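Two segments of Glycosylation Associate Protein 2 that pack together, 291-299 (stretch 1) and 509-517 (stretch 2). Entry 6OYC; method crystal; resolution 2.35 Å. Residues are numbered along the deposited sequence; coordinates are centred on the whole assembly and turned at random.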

# COMPACT_ATOMS: atom_id res chain seq x y z
N VAL B 291 -13.08 -10.73 -5.56
CA VAL B 291 -13.03 -12.05 -6.19
C VAL B 291 -14.44 -12.60 -6.42
O VAL B 291 -15.21 -12.01 -7.20
CB VAL B 291 -12.14 -13.01 -5.37
CG1 VAL B 291 -11.79 -14.30 -6.18
CG2 VAL B 291 -10.86 -12.27 -4.98
N ASP B 292 -14.81 -13.72 -5.80
CA ASP B 292 -16.12 -14.33 -6.05
C ASP B 292 -17.19 -13.87 -5.08
O ASP B 292 -18.31 -14.39 -5.12
CB ASP B 292 -16.03 -15.87 -6.04
CG ASP B 292 -15.46 -16.44 -4.74
OD1 ASP B 292 -15.63 -15.82 -3.66
OD2 ASP B 292 -14.84 -17.52 -4.80
N PHE B 293 -16.88 -12.92 -4.20
CA PHE B 293 -17.84 -12.30 -3.30
C PHE B 293 -18.43 -13.30 -2.31
O PHE B 293 -19.50 -13.05 -1.73
CB PHE B 293 -18.97 -11.61 -4.07
CG PHE B 293 -18.54 -10.38 -4.85
CD1 PHE B 293 -17.88 -10.51 -6.06
CD2 PHE B 293 -18.87 -9.11 -4.40
CE1 PHE B 293 -17.52 -9.39 -6.81
CE2 PHE B 293 -18.51 -7.98 -5.15
CZ PHE B 293 -17.84 -8.12 -6.36
N LYS B 294 -17.75 -14.39 -2.11
CA LYS B 294 -18.16 -15.38 -1.18
C LYS B 294 -17.17 -15.43 -0.03
O LYS B 294 -16.03 -15.20 -0.21
CB LYS B 294 -18.29 -16.71 -1.88
CG LYS B 294 -19.21 -16.62 -3.06
CD LYS B 294 -19.63 -17.97 -3.55
CE LYS B 294 -19.84 -17.97 -5.04
NZ LYS B 294 -18.84 -18.85 -5.67
N PRO B 295 -17.64 -15.77 1.15
CA PRO B 295 -16.82 -15.84 2.35
C PRO B 295 -15.72 -16.84 2.31
O PRO B 295 -15.83 -17.81 1.65
CB PRO B 295 -17.80 -16.25 3.40
CG PRO B 295 -19.10 -15.77 2.91
CD PRO B 295 -19.05 -15.99 1.45
N PRO B 296 -14.66 -16.58 3.02
CA PRO B 296 -14.55 -15.40 3.85
C PRO B 296 -13.66 -14.33 3.25
O PRO B 296 -13.07 -14.56 2.23
CB PRO B 296 -13.86 -15.96 5.06
CG PRO B 296 -12.93 -16.91 4.49
CD PRO B 296 -13.53 -17.47 3.25
N LEU B 297 -13.58 -13.17 3.89
CA LEU B 297 -12.67 -12.13 3.45
C LEU B 297 -11.35 -12.34 4.20
O LEU B 297 -11.33 -12.40 5.40
CB LEU B 297 -13.24 -10.75 3.69
CG LEU B 297 -12.30 -9.55 3.72
CD1 LEU B 297 -11.64 -9.38 2.39
CD2 LEU B 297 -13.00 -8.29 4.10
N THR B 298 -10.27 -12.45 3.47
CA THR B 298 -8.97 -12.74 4.07
C THR B 298 -8.04 -11.53 3.99
O THR B 298 -7.71 -11.06 2.90
CB THR B 298 -8.33 -13.94 3.38
OG1 THR B 298 -8.22 -13.65 1.98
CG2 THR B 298 -9.19 -15.18 3.59
N VAL B 299 -7.56 -11.07 5.14
CA VAL B 299 -6.74 -9.86 5.25
C VAL B 299 -5.30 -10.27 5.58
O VAL B 299 -5.06 -10.99 6.55
CB VAL B 299 -7.29 -8.90 6.31
CG1 VAL B 299 -6.41 -7.67 6.46
CG2 VAL B 299 -8.73 -8.51 5.99
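Stretch 2 509-517: MLSNDFGRK

Stretch 2 enters as the end of a helix, leaves helical geometry at Gly515, whose phi is positive, and continues as loop; it meets the loop of stretch 1 that leads into the strand beginning at Leu297, and runs in roughly the opposite sense. The backbones come nearest at Pro295 and Phe514, with CA atoms 6.6 Å apart. Asp292 points toward stretch 2 and forms a salt bridge with Arg516, OD1 to NH2 at 3.0 Å; the same OD1 accepts a hydrogen bond from Lys294 N at 3.0 Å, which ties the loop to the carboxylate that holds the arginine. Phe293 turns away. Lys294 contributes its carbonyl, O accepting a hydrogen bond from Arg516 NH2 at 2.8 Å, and Pro295 O accepts a hydrogen bond from Arg516 NE at 2.7 Å, so that three oxygens line the edge of the guanidinium near its plane. The ring of Pro295 also touches Phe514, CB to CD1 at 3.9 Å. A cis peptide bond precedes Pro296, whose ring touches both Phe514 and Leu510: its CB sits over one face of the Phe514 ring, 3.7 Å from CZ, in a CH-pi contact, while its CD lies 3.7 Å from Leu510 CD2. Leu297 points away. Beyond it, Thr298 faces the helix again, with CG2 4.5 Å from Leu510 CD2, and Val299 is out of reach.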

# COMPACT_ATOMS: atom_id res chain seq x y z
N MET B 509 -8.28 -24.37 6.42
CA MET B 509 -9.36 -23.67 7.10
C MET B 509 -10.44 -23.19 6.14
O MET B 509 -11.62 -23.20 6.49
CB MET B 509 -8.80 -22.50 7.89
CG MET B 509 -9.82 -21.90 8.81
SD MET B 509 -9.49 -20.15 8.97
CE MET B 509 -10.30 -19.61 7.47
N LEU B 510 -10.06 -22.75 4.94
CA LEU B 510 -11.06 -22.45 3.92
C LEU B 510 -11.94 -23.66 3.65
O LEU B 510 -13.14 -23.52 3.38
CB LEU B 510 -10.38 -21.96 2.64
CG LEU B 510 -9.55 -20.66 2.67
CD1 LEU B 510 -8.87 -20.45 1.35
CD2 LEU B 510 -10.40 -19.45 3.02
N SER B 511 -11.38 -24.87 3.74
CA SER B 511 -12.17 -26.08 3.53
C SER B 511 -13.08 -26.36 4.71
O SER B 511 -14.29 -26.57 4.54
CB SER B 511 -11.26 -27.27 3.27
OG SER B 511 -12.03 -28.37 2.83
N ASN B 512 -12.52 -26.36 5.92
CA ASN B 512 -13.27 -26.77 7.11
C ASN B 512 -14.43 -25.83 7.40
O ASN B 512 -15.52 -26.29 7.78
CB ASN B 512 -12.33 -26.83 8.32
CG ASN B 512 -11.37 -27.99 8.26
OD1 ASN B 512 -11.52 -28.91 7.45
ND2 ASN B 512 -10.36 -27.95 9.11
N ASP B 513 -14.23 -24.52 7.26
CA ASP B 513 -15.16 -23.55 7.81
C ASP B 513 -15.95 -22.78 6.76
O ASP B 513 -16.89 -22.06 7.13
CB ASP B 513 -14.43 -22.54 8.72
CG ASP B 513 -13.54 -23.21 9.76
OD1 ASP B 513 -13.58 -24.45 9.90
OD2 ASP B 513 -12.77 -22.50 10.46
N PHE B 514 -15.61 -22.90 5.48
CA PHE B 514 -16.31 -22.12 4.46
C PHE B 514 -16.59 -22.93 3.20
O PHE B 514 -17.10 -22.38 2.21
CB PHE B 514 -15.51 -20.84 4.13
CG PHE B 514 -15.33 -19.94 5.33
CD1 PHE B 514 -16.32 -19.05 5.69
CD2 PHE B 514 -14.20 -20.04 6.13
CE1 PHE B 514 -16.18 -18.25 6.81
CE2 PHE B 514 -14.05 -19.24 7.25
CZ PHE B 514 -15.04 -18.35 7.59
N GLY B 515 -16.29 -24.23 3.21
CA GLY B 515 -16.66 -25.10 2.12
C GLY B 515 -15.76 -25.01 0.92
O GLY B 515 -16.10 -25.55 -0.14
N ARG B 516 -14.62 -24.36 1.05
CA ARG B 516 -13.76 -24.10 -0.10
C ARG B 516 -12.87 -25.32 -0.32
O ARG B 516 -11.95 -25.58 0.46
CB ARG B 516 -13.00 -22.80 0.11
CG ARG B 516 -13.93 -21.59 0.05
CD ARG B 516 -13.27 -20.29 0.50
NE ARG B 516 -14.06 -19.10 0.14
CZ ARG B 516 -14.09 -18.57 -1.09
NH1 ARG B 516 -13.39 -19.12 -2.07
NH2 ARG B 516 -14.83 -17.49 -1.32
N LYS B 517 -13.17 -26.08 -1.36
CA LYS B 517 -12.47 -27.32 -1.64
C LYS B 517 -11.08 -27.03 -2.21
O LYS B 517 -10.93 -26.21 -3.12
CB LYS B 517 -13.30 -28.17 -2.61
CG LYS B 517 -12.52 -28.97 -3.65
CD LYS B 517 -13.44 -29.88 -4.47
CE LYS B 517 -13.96 -31.07 -3.65
NZ LYS B 517 -14.97 -31.89 -4.39